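Local coordinates for protein purine nucleoside phosphorylase (Thermus thermophilus, PDB 6TK9) that probably catalyses the phosphate-dependent cleavage of purine nucleosides such as inosine and guanosine into the free base and ribose 1-phosphate, at residues A[24-29]-A[107-112]; A[50-55]-A[92-97]; A[59-64]-A[76-81]. All coordinates share one frame; numbering follows the deposited sequence.

Overall arrangement
Contact 1 lies near the centre of the chain. Contacts 2 and 3 sit further out, about 13 Å and 11 Å from that centre to their own centres. All three are largely buried, though A61 of contact 3 is exposed. Contacts 1 and 3 belong to one sheet, where strands 23-27 and 72-78 are neighbours, and both reach the same phosphate ion. Hydrogen bonds join S29 OG to H60 NE2 and T110 O to R80 NH1. Contact 2 lies off the sheet and has no hydrogen bond between its segments. Its chemistry is aromatic and proline packing, while the other two combine strand pairing with phosphate binding. P95 O and Y77 OH join contacts 2 and 3 weakly.

Contact 1 (A[24-29]-A[107-112]); sequences GLVLGS and FLLTSA. With PO4 (phosphate ion), chain G.
The F107 ring has G24 CA over one face, 3.8 Å from the ring centroid and offset toward the rim, a CH-pi contact. V26 CG2 sits at the ring edge, near its plane. A side chain at G24 would collide with F107 CE2, so this position suits glycine. Strands 23-27 and 106-115 run parallel here, in the central sheet of the phosphorylase fold. On the V26 face, V26 CG2 meets L109 CD2 at 3.8 Å, and helix 213-222 covers this side. On the L25 face, L25 CD1 meets L108 CB at 3.7 Å, under helix 257-270.

V26 O takes two bonds from T110. The backbone N gives one, and OG1 gives the other at 2.7 Å, in the carbonyl plane and on a lone pair. The chi1 of T110 (84°) sets OG1 between its backbone N and carbonyl carbon, turned to V26 O. The same OG1 accepts from G28 N at 3.3 Å, so it links V26 and G28 where strand 23-27 ends.

Beyond that point the segments clasp a phosphate. S29 N and A112 N both donate to its O3, at 2.8 Å and 2.9 Å, and S29 OG donates to O2. A CB on G28 would strike O3. Two backbone N-H groups and a hydroxyl converge on the ion, a pattern suited to an anion and consistent with the place of the phosphate substrate in this family.

Contact 2 (A[50-55]-A[92-97]); sequences PHFPVS and VVFPVR
A loop packs here against the first turn of a helix in the phosphorylase fold. Segment 50-55 belongs to the loop between strands 39-45 and 63-66, and it covers the start of helix 94-102. F94 and P95 carry the helix side of the contact. H51, F52 and P53 carry the loop side. F94 has CG anti to its backbone N (chi1 -170°), and its ring extends to the loop. H51 CB lies off-centre over that ring, 4.2 Å from the centroid. The carbonyl oxygen of H51 comes to 3.3 Å from F94 CD2. H51 NE2 is hydrogen-bonded to E8 OE1 in helix 4-14, and the same helix packs on F94 through I6 and A9.

The rings of F52 and F94 stand almost perpendicular, their planes 83° apart. F52 CD1 lies at the edge of the F94 ring, 3.8 Å from F94 CD2. P95 meets the CE2 and CZ atoms of the F52 ring, with F52 CZ 3.6 Å from P95 CA. No hydrogen bond joins the two segments, so the fit depends on shape. P53 and P95 approach tip to tip, with P53 CD 4.0 Å from P95 CD.

Contact 3 (A[59-64]-A[76-81]); sequences GHAGRL and VYKGRV. With PO4 (phosphate ion), chain G.
H60 and R80 meet through a backbone-to-ring hydrogen bond. R80 N donates to H60 ND1 at 2.8 Å, close to the ring plane. The aliphatic part of R80 follows, with R80 CG 3.6 Å from H60 CE1. Both residues border the phosphate. R80 NH1 donates to its O1 at 3.1 Å, while H60 CE1 only touches that oxygen. The chi1 of R80 (52°) puts CG between the backbone N and the carbonyl carbon, beside the H60 ring, and bends at chi2 and chi3 turn the chain further on.

Further bonds position these two groups. H60 NE2 is hydrogen-bonded to S29 OG, itself a phosphate ligand. R80 NH1 also bonds T110 O, and R80 NE forms a salt bridge with E215. A phenylalanine in place of H60 would probably leave the backbone N-H of R80 without its acceptor and S29 OG without its bond to the ring.

Further out, the antiparallel strands 63-66 and 72-78 pair. K78 O accepts from R63 N at 3.2 Å and, weakly, from G62 N, while K78 N gives to R63 O. G62 and R63 thus form a G1 beta bulge opposite K78, with G62 at positive phi. A CB on G79 would clash with H60 CA. A61 CB lies against the extended chain of K78, 3.6 Å from K78 CG, and K78 NZ forms a salt bridge with D36. On the other face of the sheet, L64 CD1 sits over the Y77 ring, 3.6 Å from its centroid.

The H60 ring accepts at ND1, which is consistent with a hydrogen on NE2 directed at S29 OG. The chemistry implies a chain of bonds from the R80 backbone through H60 and S29 to the phosphate.

Contact 1 (A[24-29]-A[107-112])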
ATOM      1  N   GLY A  24     -30.163   2.130 -24.320  1.00 48.90           N
ATOM      2  CA  GLY A  24     -28.984   2.769 -24.912  1.00 43.97           C
ATOM      3  C   GLY A  24     -27.862   1.780 -24.908  1.00 40.91           C
ATOM      4  O   GLY A  24     -27.822   0.963 -24.014  1.00 43.59           O
ATOM      5  N   LEU A  25     -26.992   1.854 -25.892  1.00 44.10           N
ATOM      6  CA  LEU A  25     -25.845   0.943 -26.036  1.00 43.55           C
ATOM      7  C   LEU A  25     -24.747   1.740 -26.738  1.00 40.90           C
ATOM      8  O   LEU A  25     -25.022   2.204 -27.835  1.00 41.18           O
ATOM      9  CB  LEU A  25     -26.338  -0.262 -26.841  1.00 45.76           C
ATOM     10  CG  LEU A  25     -25.254  -1.190 -27.373  1.00 49.82           C
ATOM     11  CD1 LEU A  25     -24.541  -1.908 -26.237  1.00 51.00           C
ATOM     12  CD2 LEU A  25     -25.849  -2.196 -28.335  1.00 55.25           C
ATOM     13  N   VAL A  26     -23.607   1.970 -26.080  1.00 39.19           N
ATOM     14  CA  VAL A  26     -22.451   2.749 -26.622  1.00 35.94           C
ATOM     15  C   VAL A  26     -21.374   1.734 -26.985  1.00 36.74           C
ATOM     16  O   VAL A  26     -20.952   0.976 -26.096  1.00 38.94           O
ATOM     17  CB  VAL A  26     -21.922   3.810 -25.629  1.00 35.27           C
ATOM     18  CG1 VAL A  26     -20.665   4.496 -26.139  1.00 37.52           C
ATOM     19  CG2 VAL A  26     -22.954   4.868 -25.288  1.00 34.06           C
ATOM     20  N   LEU A  27     -21.003   1.689 -28.259  1.00 36.75           N
ATOM     21  CA  LEU A  27     -20.010   0.734 -28.795  1.00 38.69           C
ATOM     22  C   LEU A  27     -18.676   1.479 -28.888  1.00 38.92           C
ATOM     23  O   LEU A  27     -18.651   2.536 -29.489  1.00 38.30           O
ATOM     24  CB  LEU A  27     -20.486   0.179 -30.153  1.00 38.23           C
ATOM     25  CG  LEU A  27     -21.829  -0.569 -30.134  1.00 39.51           C
ATOM     26  CD1 LEU A  27     -22.296  -0.933 -31.537  1.00 38.24           C
ATOM     27  CD2 LEU A  27     -21.777  -1.806 -29.266  1.00 37.25           C
ATOM     28  N   GLY A  28     -17.615   0.932 -28.299  1.00 41.70           N
ATOM     29  CA  GLY A  28     -16.291   1.581 -28.244  1.00 41.32           C
ATOM     30  C   GLY A  28     -15.371   1.077 -29.331  1.00 43.97           C
ATOM     31  O   GLY A  28     -15.863   0.560 -30.354  1.00 43.08           O
ATOM     32  N   SER A  29     -14.069   1.195 -29.094  1.00 43.50           N
ATOM     33  CA  SER A  29     -13.017   0.993 -30.117  1.00 47.04           C
ATOM     34  C   SER A  29     -13.080  -0.446 -30.648  1.00 48.39           C
ATOM     35  O   SER A  29     -12.844  -1.387 -29.868  1.00 48.80           O
ATOM     36  CB  SER A  29     -11.661   1.389 -29.579  1.00 42.00           C
ATOM     37  OG  SER A  29     -11.727   2.712 -29.061  1.00 37.82           O
ATOM     38  N   PHE A 107     -28.719   1.839 -19.936  1.00 45.74           N
ATOM     39  CA  PHE A 107     -27.562   2.037 -20.844  1.00 42.79           C
ATOM     40  C   PHE A 107     -26.504   0.974 -20.591  1.00 42.29           C
ATOM     41  O   PHE A 107     -26.177   0.732 -19.426  1.00 37.60           O
ATOM     42  CB  PHE A 107     -26.946   3.415 -20.643  1.00 42.90           C
ATOM     43  CG  PHE A 107     -27.404   4.455 -21.625  1.00 41.27           C
ATOM     44  CD1 PHE A 107     -28.546   5.195 -21.391  1.00 41.74           C
ATOM     45  CD2 PHE A 107     -26.669   4.709 -22.767  1.00 43.62           C
ATOM     46  CE1 PHE A 107     -28.950   6.161 -22.297  1.00 41.73           C
ATOM     47  CE2 PHE A 107     -27.074   5.670 -23.675  1.00 43.17           C
ATOM     48  CZ  PHE A 107     -28.216   6.397 -23.436  1.00 43.57           C
ATOM     49  N   LEU A 108     -26.005   0.385 -21.677  1.00 43.05           N
ATOM     50  CA  LEU A 108     -24.862  -0.557 -21.712  1.00 43.01           C
ATOM     51  C   LEU A 108     -23.678   0.230 -22.281  1.00 41.21           C
ATOM     52  O   LEU A 108     -23.717   0.564 -23.465  1.00 43.76           O
ATOM     53  CB  LEU A 108     -25.205  -1.762 -22.603  1.00 42.33           C
ATOM     54  CG  LEU A 108     -25.988  -2.916 -21.964  1.00 47.55           C
ATOM     55  CD1 LEU A 108     -27.256  -2.452 -21.245  1.00 47.51           C
ATOM     56  CD2 LEU A 108     -26.344  -3.974 -22.994  1.00 45.78           C
ATOM     57  N   LEU A 109     -22.685   0.562 -21.471  1.00 36.93           N
ATOM     58  CA  LEU A 109     -21.484   1.280 -21.964  1.00 38.53           C
ATOM     59  C   LEU A 109     -20.377   0.258 -22.218  1.00 38.51           C
ATOM     60  O   LEU A 109     -20.034  -0.454 -21.282  1.00 42.30           O
ATOM     61  CB  LEU A 109     -21.070   2.318 -20.922  1.00 37.57           C
ATOM     62  CG  LEU A 109     -22.181   3.257 -20.466  1.00 36.29           C
ATOM     63  CD1 LEU A 109     -21.720   4.063 -19.267  1.00 37.03           C
ATOM     64  CD2 LEU A 109     -22.620   4.171 -21.593  1.00 34.02           C
ATOM     65  N   THR A 110     -19.865   0.188 -23.443  1.00 36.90           N
ATOM     66  CA  THR A 110     -18.838  -0.792 -23.865  1.00 38.95           C
ATOM     67  C   THR A 110     -17.586  -0.024 -24.286  1.00 39.31           C
ATOM     68  O   THR A 110     -17.734   1.092 -24.822  1.00 37.39           O
ATOM     69  CB  THR A 110     -19.351  -1.731 -24.972  1.00 42.47           C
ATOM     70  OG1 THR A 110     -19.198  -1.117 -26.257  1.00 42.34           O
ATOM     71  CG2 THR A 110     -20.793  -2.147 -24.755  1.00 42.22           C
ATOM     72  N   SER A 111     -16.414  -0.625 -24.067  1.00 37.93           N
ATOM     73  CA  SER A 111     -15.081  -0.017 -24.311  1.00 38.84           C
ATOM     74  C   SER A 111     -14.073  -1.127 -24.612  1.00 40.55           C
ATOM     75  O   SER A 111     -14.299  -2.283 -24.194  1.00 43.64           O
ATOM     76  CB  SER A 111     -14.643   0.809 -23.119  1.00 39.84           C
ATOM     77  OG  SER A 111     -14.810   0.069 -21.915  1.00 42.11           O
ATOM     78  N   ALA A 112     -12.999  -0.792 -25.312  1.00 40.71           N
ATOM     79  CA  ALA A 112     -11.728  -1.554 -25.266  1.00 44.75           C
ATOM     80  C   ALA A 112     -10.932  -1.065 -24.048  1.00 43.72           C
ATOM     81  O   ALA A 112     -10.932   0.162 -23.810  1.00 51.58           O
ATOM     82  CB  ALA A 112     -10.956  -1.375 -26.554  1.00 42.16           C
TER
HETATM   83  P   PO4 G 301     -12.965   3.102 -26.019  1.00 43.27           P
HETATM   84  O1  PO4 G 301     -13.749   4.295 -26.587  1.00 38.46           O
HETATM   85  O2  PO4 G 301     -11.523   3.144 -26.515  1.00 39.70           O
HETATM   86  O3  PO4 G 301     -13.585   1.790 -26.453  1.00 44.60           O
HETATM   87  O4  PO4 G 301     -13.025   3.175 -24.496  1.00 43.18           O

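Contact 2 (A[50-55]-A[92-97])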
ATOM      1  N   PRO A  50     -27.515  18.793 -33.798  1.00 51.27           N
ATOM      2  CA  PRO A  50     -27.132  19.991 -33.059  1.00 50.81           C
ATOM      3  C   PRO A  50     -26.361  19.691 -31.767  1.00 46.84           C
ATOM      4  O   PRO A  50     -26.844  18.941 -30.983  1.00 43.26           O
ATOM      5  CB  PRO A  50     -28.487  20.641 -32.726  1.00 55.44           C
ATOM      6  CG  PRO A  50     -29.413  20.190 -33.827  1.00 52.67           C
ATOM      7  CD  PRO A  50     -28.923  18.811 -34.222  1.00 54.62           C
ATOM      8  N   HIS A  51     -25.189  20.310 -31.600  1.00 51.79           N
ATOM      9  CA  HIS A  51     -24.368  20.341 -30.359  1.00 52.41           C
ATOM     10  C   HIS A  51     -23.699  18.986 -30.115  1.00 53.38           C
ATOM     11  O   HIS A  51     -23.205  18.779 -28.996  1.00 58.21           O
ATOM     12  CB  HIS A  51     -25.218  20.753 -29.148  1.00 53.46           C
ATOM     13  CG  HIS A  51     -26.072  21.950 -29.387  1.00 58.43           C
ATOM     14  ND1 HIS A  51     -25.538  23.178 -29.717  1.00 59.35           N
ATOM     15  CD2 HIS A  51     -27.415  22.110 -29.349  1.00 60.09           C
ATOM     16  CE1 HIS A  51     -26.519  24.046 -29.879  1.00 61.94           C
ATOM     17  NE2 HIS A  51     -27.682  23.415 -29.655  1.00 63.67           N
ATOM     18  N   PHE A  52     -23.695  18.087 -31.103  1.00 53.05           N
ATOM     19  CA  PHE A  52     -23.101  16.735 -30.967  1.00 49.09           C
ATOM     20  C   PHE A  52     -21.621  16.832 -31.318  1.00 51.42           C
ATOM     21  O   PHE A  52     -21.248  17.394 -32.352  1.00 50.08           O
ATOM     22  CB  PHE A  52     -23.819  15.687 -31.823  1.00 46.45           C
ATOM     23  CG  PHE A  52     -24.629  14.649 -31.081  1.00 45.91           C
ATOM     24  CD1 PHE A  52     -25.831  14.977 -30.469  1.00 43.90           C
ATOM     25  CD2 PHE A  52     -24.215  13.326 -31.039  1.00 44.45           C
ATOM     26  CE1 PHE A  52     -26.585  14.014 -29.820  1.00 42.93           C
ATOM     27  CE2 PHE A  52     -24.984  12.361 -30.413  1.00 42.97           C
ATOM     28  CZ  PHE A  52     -26.167  12.707 -29.808  1.00 43.84           C
ATOM     29  N   PRO A  53     -20.743  16.290 -30.451  1.00 46.47           N
ATOM     30  CA  PRO A  53     -19.331  16.181 -30.775  1.00 45.96           C
ATOM     31  C   PRO A  53     -19.190  15.085 -31.836  1.00 44.99           C
ATOM     32  O   PRO A  53     -19.917  14.125 -31.745  1.00 51.13           O
ATOM     33  CB  PRO A  53     -18.711  15.811 -29.427  1.00 45.26           C
ATOM     34  CG  PRO A  53     -19.784  14.980 -28.772  1.00 46.98           C
ATOM     35  CD  PRO A  53     -21.071  15.686 -29.151  1.00 46.19           C
ATOM     36  N   VAL A  54     -18.302  15.275 -32.811  1.00 44.55           N
ATOM     37  CA  VAL A  54     -18.008  14.256 -33.858  1.00 46.62           C
ATOM     38  C   VAL A  54     -16.807  13.430 -33.395  1.00 47.73           C
ATOM     39  O   VAL A  54     -15.861  13.999 -32.853  1.00 50.08           O
ATOM     40  CB  VAL A  54     -17.768  14.871 -35.254  1.00 44.73           C
ATOM     41  CG1 VAL A  54     -18.884  15.830 -35.631  1.00 43.63           C
ATOM     42  CG2 VAL A  54     -16.410  15.547 -35.371  1.00 45.43           C
ATOM     43  N   SER A  55     -16.860  12.133 -33.666  1.00 49.00           N
ATOM     44  CA  SER A  55     -15.808  11.129 -33.390  1.00 48.38           C
ATOM     45  C   SER A  55     -14.602  11.363 -34.299  1.00 45.94           C
ATOM     46  O   SER A  55     -14.799  11.487 -35.498  1.00 43.35           O
ATOM     47  CB  SER A  55     -16.401   9.760 -33.573  1.00 49.24           C
ATOM     48  OG  SER A  55     -17.535   9.606 -32.723  1.00 52.64           O
ATOM     49  N   VAL A  92     -18.324  15.399 -23.883  1.00 48.05           N
ATOM     50  CA  VAL A  92     -18.190  13.915 -24.013  1.00 43.03           C
ATOM     51  C   VAL A  92     -19.516  13.237 -23.628  1.00 38.35           C
ATOM     52  O   VAL A  92     -19.815  12.163 -24.188  1.00 42.80           O
ATOM     53  CB  VAL A  92     -16.989  13.395 -23.181  1.00 45.86           C
ATOM     54  CG1 VAL A  92     -17.105  11.925 -22.824  1.00 46.58           C
ATOM     55  CG2 VAL A  92     -15.648  13.635 -23.876  1.00 47.21           C
ATOM     56  N   VAL A  93     -20.292  13.801 -22.707  1.00 34.24           N
ATOM     57  CA  VAL A  93     -21.522  13.117 -22.210  1.00 35.04           C
ATOM     58  C   VAL A  93     -22.771  13.708 -22.859  1.00 35.65           C
ATOM     59  O   VAL A  93     -23.875  13.326 -22.419  1.00 37.72           O
ATOM     60  CB  VAL A  93     -21.647  13.187 -20.676  1.00 34.81           C
ATOM     61  CG1 VAL A  93     -20.519  12.448 -19.977  1.00 33.41           C
ATOM     62  CG2 VAL A  93     -21.759  14.622 -20.190  1.00 35.51           C
ATOM     63  N   PHE A  94     -22.646  14.636 -23.812  1.00 38.62           N
ATOM     64  CA  PHE A  94     -23.836  15.214 -24.483  1.00 38.00           C
ATOM     65  C   PHE A  94     -24.643  14.053 -25.074  1.00 38.81           C
ATOM     66  O   PHE A  94     -25.799  13.875 -24.675  1.00 37.70           O
ATOM     67  CB  PHE A  94     -23.482  16.343 -25.454  1.00 38.18           C
ATOM     68  CG  PHE A  94     -24.717  17.068 -25.933  1.00 41.63           C
ATOM     69  CD1 PHE A  94     -25.438  17.887 -25.072  1.00 39.46           C
ATOM     70  CD2 PHE A  94     -25.218  16.858 -27.212  1.00 45.61           C
ATOM     71  CE1 PHE A  94     -26.614  18.501 -25.488  1.00 41.35           C
ATOM     72  CE2 PHE A  94     -26.391  17.478 -27.627  1.00 43.45           C
ATOM     73  CZ  PHE A  94     -27.085  18.298 -26.765  1.00 42.31           C
ATOM     74  N   PRO A  95     -24.061  13.172 -25.936  1.00 36.77           N
ATOM     75  CA  PRO A  95     -24.808  12.064 -26.535  1.00 37.02           C
ATOM     76  C   PRO A  95     -25.657  11.274 -25.519  1.00 39.70           C
ATOM     77  O   PRO A  95     -26.872  11.310 -25.667  1.00 46.66           O
ATOM     78  CB  PRO A  95     -23.728  11.205 -27.218  1.00 37.47           C
ATOM     79  CG  PRO A  95     -22.619  12.178 -27.537  1.00 36.89           C
ATOM     80  CD  PRO A  95     -22.663  13.191 -26.404  1.00 37.57           C
ATOM     81  N   VAL A  96     -25.059  10.610 -24.523  1.00 37.79           N
ATOM     82  CA  VAL A  96     -25.839   9.774 -23.556  1.00 38.68           C
ATOM     83  C   VAL A  96     -26.906  10.626 -22.845  1.00 40.49           C
ATOM     84  O   VAL A  96     -27.935  10.056 -22.462  1.00 46.17           O
ATOM     85  CB  VAL A  96     -24.960   9.024 -22.538  1.00 37.03           C
ATOM     86  CG1 VAL A  96     -24.044   8.033 -23.236  1.00 35.89           C
ATOM     87  CG2 VAL A  96     -24.168   9.961 -21.639  1.00 37.89           C
ATOM     88  N   ARG A  97     -26.705  11.930 -22.673  1.00 38.88           N
ATOM     89  CA  ARG A  97     -27.738  12.809 -22.058  1.00 43.70           C
ATOM     90  C   ARG A  97     -28.950  12.886 -23.009  1.00 45.85           C
ATOM     91  O   ARG A  97     -30.072  12.620 -22.534  1.00 46.78           O
ATOM     92  CB  ARG A  97     -27.165  14.191 -21.700  1.00 44.05           C
ATOM     93  CG  ARG A  97     -26.269  14.201 -20.462  1.00 44.95           C
ATOM     94  CD  ARG A  97     -25.484  15.492 -20.261  1.00 44.95           C
ATOM     95  NE  ARG A  97     -25.239  15.802 -18.858  1.00 45.97           N
ATOM     96  CZ  ARG A  97     -24.485  16.804 -18.390  1.00 44.21           C
ATOM     97  NH1 ARG A  97     -23.871  17.637 -19.214  1.00 39.63           N
ATOM     98  NH2 ARG A  97     -24.361  16.972 -17.080  1.00 45.16           N
TER

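Contact 3 (A[59-64]-A[76-81])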
ATOM      1  N   GLY A  59     -11.795   3.680 -35.201  1.00 54.41           N
ATOM      2  CA  GLY A  59     -12.792   2.625 -34.922  1.00 54.43           C
ATOM      3  C   GLY A  59     -14.082   3.168 -34.326  1.00 51.78           C
ATOM      4  O   GLY A  59     -14.775   2.417 -33.609  1.00 54.85           O
ATOM      5  N   HIS A  60     -14.395   4.428 -34.609  1.00 48.53           N
ATOM      6  CA  HIS A  60     -15.621   5.136 -34.165  1.00 48.59           C
ATOM      7  C   HIS A  60     -16.234   5.803 -35.393  1.00 51.65           C
ATOM      8  O   HIS A  60     -15.739   6.882 -35.786  1.00 52.32           O
ATOM      9  CB  HIS A  60     -15.296   6.166 -33.066  1.00 47.12           C
ATOM     10  CG  HIS A  60     -14.727   5.566 -31.825  1.00 43.87           C
ATOM     11  ND1 HIS A  60     -15.469   5.435 -30.665  1.00 41.71           N
ATOM     12  CD2 HIS A  60     -13.510   5.032 -31.577  1.00 42.69           C
ATOM     13  CE1 HIS A  60     -14.731   4.850 -29.748  1.00 45.03           C
ATOM     14  NE2 HIS A  60     -13.513   4.592 -30.285  1.00 41.65           N
ATOM     15  N   ALA A  61     -17.251   5.181 -35.987  1.00 54.74           N
ATOM     16  CA  ALA A  61     -17.946   5.701 -37.190  1.00 54.77           C
ATOM     17  C   ALA A  61     -18.623   7.052 -36.883  1.00 54.40           C
ATOM     18  O   ALA A  61     -18.733   7.882 -37.811  1.00 57.12           O
ATOM     19  CB  ALA A  61     -18.928   4.670 -37.686  1.00 55.23           C
ATOM     20  N   GLY A  62     -19.051   7.271 -35.632  1.00 51.61           N
ATOM     21  CA  GLY A  62     -19.774   8.479 -35.197  1.00 49.18           C
ATOM     22  C   GLY A  62     -21.155   8.545 -35.833  1.00 50.33           C
ATOM     23  O   GLY A  62     -21.423   9.505 -36.567  1.00 47.10           O
ATOM     24  N   ARG A  63     -21.996   7.544 -35.564  1.00 47.92           N
ATOM     25  CA  ARG A  63     -23.348   7.413 -36.149  1.00 47.55           C
ATOM     26  C   ARG A  63     -24.326   7.030 -35.048  1.00 46.96           C
ATOM     27  O   ARG A  63     -24.089   6.028 -34.386  1.00 53.03           O
ATOM     28  CB  ARG A  63     -23.341   6.345 -37.245  1.00 52.43           C
ATOM     29  CG  ARG A  63     -22.335   6.604 -38.355  1.00 55.44           C
ATOM     30  CD  ARG A  63     -22.820   6.071 -39.684  1.00 65.52           C
ATOM     31  NE  ARG A  63     -22.469   6.950 -40.792  1.00 77.30           N
ATOM     32  CZ  ARG A  63     -22.919   6.821 -42.039  1.00 89.98           C
ATOM     33  NH1 ARG A  63     -23.750   5.838 -42.365  1.00 93.82           N
ATOM     34  NH2 ARG A  63     -22.529   7.684 -42.962  1.00 92.43           N
ATOM     35  N   LEU A  64     -25.388   7.802 -34.856  1.00 49.24           N
ATOM     36  CA  LEU A  64     -26.486   7.414 -33.941  1.00 49.12           C
ATOM     37  C   LEU A  64     -27.441   6.490 -34.708  1.00 52.05           C
ATOM     38  O   LEU A  64     -27.896   6.880 -35.790  1.00 50.88           O
ATOM     39  CB  LEU A  64     -27.207   8.659 -33.419  1.00 46.41           C
ATOM     40  CG  LEU A  64     -28.162   8.369 -32.264  1.00 48.04           C
ATOM     41  CD1 LEU A  64     -27.376   7.945 -31.031  1.00 51.60           C
ATOM     42  CD2 LEU A  64     -29.046   9.567 -31.956  1.00 45.83           C
ATOM     43  N   VAL A  76     -28.356   2.863 -30.435  1.00 42.91           N
ATOM     44  CA  VAL A  76     -26.933   2.424 -30.564  1.00 42.04           C
ATOM     45  C   VAL A  76     -26.098   3.634 -31.016  1.00 40.89           C
ATOM     46  O   VAL A  76     -26.464   4.281 -31.996  1.00 54.01           O
ATOM     47  CB  VAL A  76     -26.815   1.206 -31.502  1.00 41.22           C
ATOM     48  CG1 VAL A  76     -25.375   0.744 -31.676  1.00 40.78           C
ATOM     49  CG2 VAL A  76     -27.689   0.060 -31.012  1.00 39.76           C
ATOM     50  N   TYR A  77     -25.068   3.981 -30.248  1.00 41.26           N
ATOM     51  CA  TYR A  77     -23.990   4.941 -30.581  1.00 37.47           C
ATOM     52  C   TYR A  77     -22.899   4.143 -31.260  1.00 35.73           C
ATOM     53  O   TYR A  77     -22.259   3.371 -30.573  1.00 38.73           O
ATOM     54  CB  TYR A  77     -23.467   5.610 -29.310  1.00 41.60           C
ATOM     55  CG  TYR A  77     -24.509   6.453 -28.630  1.00 44.82           C
ATOM     56  CD1 TYR A  77     -25.397   5.897 -27.731  1.00 46.69           C
ATOM     57  CD2 TYR A  77     -24.684   7.778 -28.971  1.00 45.58           C
ATOM     58  CE1 TYR A  77     -26.387   6.656 -27.131  1.00 47.43           C
ATOM     59  CE2 TYR A  77     -25.673   8.549 -28.385  1.00 48.43           C
ATOM     60  CZ  TYR A  77     -26.517   7.990 -27.451  1.00 46.67           C
ATOM     61  OH  TYR A  77     -27.471   8.755 -26.855  1.00 60.13           O
ATOM     62  N   LYS A  78     -22.800   4.208 -32.578  1.00 40.01           N
ATOM     63  CA  LYS A  78     -21.709   3.517 -33.310  1.00 46.58           C
ATOM     64  C   LYS A  78     -20.456   4.384 -33.124  1.00 45.99           C
ATOM     65  O   LYS A  78     -20.279   5.339 -33.905  1.00 48.59           O
ATOM     66  CB  LYS A  78     -22.083   3.244 -34.777  1.00 47.13           C
ATOM     67  CG  LYS A  78     -20.990   2.528 -35.570  1.00 49.04           C
ATOM     68  CD  LYS A  78     -21.348   1.979 -36.954  1.00 49.11           C
ATOM     69  CE  LYS A  78     -20.182   1.184 -37.521  1.00 51.03           C
ATOM     70  NZ  LYS A  78     -20.500   0.510 -38.804  1.00 50.67           N
ATOM     71  N   GLY A  79     -19.671   4.098 -32.079  1.00 46.22           N
ATOM     72  CA  GLY A  79     -18.513   4.911 -31.641  1.00 47.15           C
ATOM     73  C   GLY A  79     -18.918   6.031 -30.688  1.00 44.17           C
ATOM     74  O   GLY A  79     -20.135   6.237 -30.500  1.00 45.39           O
ATOM     75  N   ARG A  80     -17.931   6.738 -30.122  1.00 41.95           N
ATOM     76  CA  ARG A  80     -18.092   7.790 -29.074  1.00 40.19           C
ATOM     77  C   ARG A  80     -16.952   8.801 -29.208  1.00 41.75           C
ATOM     78  O   ARG A  80     -16.148   8.670 -30.166  1.00 46.22           O
ATOM     79  CB  ARG A  80     -18.113   7.226 -27.646  1.00 36.96           C
ATOM     80  CG  ARG A  80     -16.947   6.306 -27.301  1.00 38.35           C
ATOM     81  CD  ARG A  80     -16.481   6.409 -25.861  1.00 35.94           C
ATOM     82  NE  ARG A  80     -17.366   5.736 -24.927  1.00 36.09           N
ATOM     83  CZ  ARG A  80     -17.336   4.434 -24.658  1.00 35.83           C
ATOM     84  NH1 ARG A  80     -16.467   3.647 -25.272  1.00 34.43           N
ATOM     85  NH2 ARG A  80     -18.198   3.916 -23.793  1.00 34.15           N
ATOM     86  N   VAL A  81     -16.918   9.784 -28.304  1.00 41.02           N
ATOM     87  CA  VAL A  81     -15.848  10.815 -28.230  1.00 42.24           C
ATOM     88  C   VAL A  81     -15.117  10.667 -26.895  1.00 42.67           C
ATOM     89  O   VAL A  81     -15.675  10.096 -25.926  1.00 40.70           O
ATOM     90  CB  VAL A  81     -16.411  12.229 -28.441  1.00 44.37           C
ATOM     91  CG1 VAL A  81     -17.072  12.339 -29.805  1.00 45.70           C
ATOM     92  CG2 VAL A  81     -17.371  12.647 -27.340  1.00 43.32           C
TER
HETATM   93  P   PO4 G 301     -12.965   3.102 -26.019  1.00 43.27           P
HETATM   94  O1  PO4 G 301     -13.749   4.295 -26.587  1.00 38.46           O
HETATM   95  O2  PO4 G 301     -11.523   3.144 -26.515  1.00 39.70           O
HETATM   96  O3  PO4 G 301     -13.585   1.790 -26.453  1.00 44.60           O
HETATM   97  O4  PO4 G 301     -13.025   3.175 -24.496  1.00 43.18           O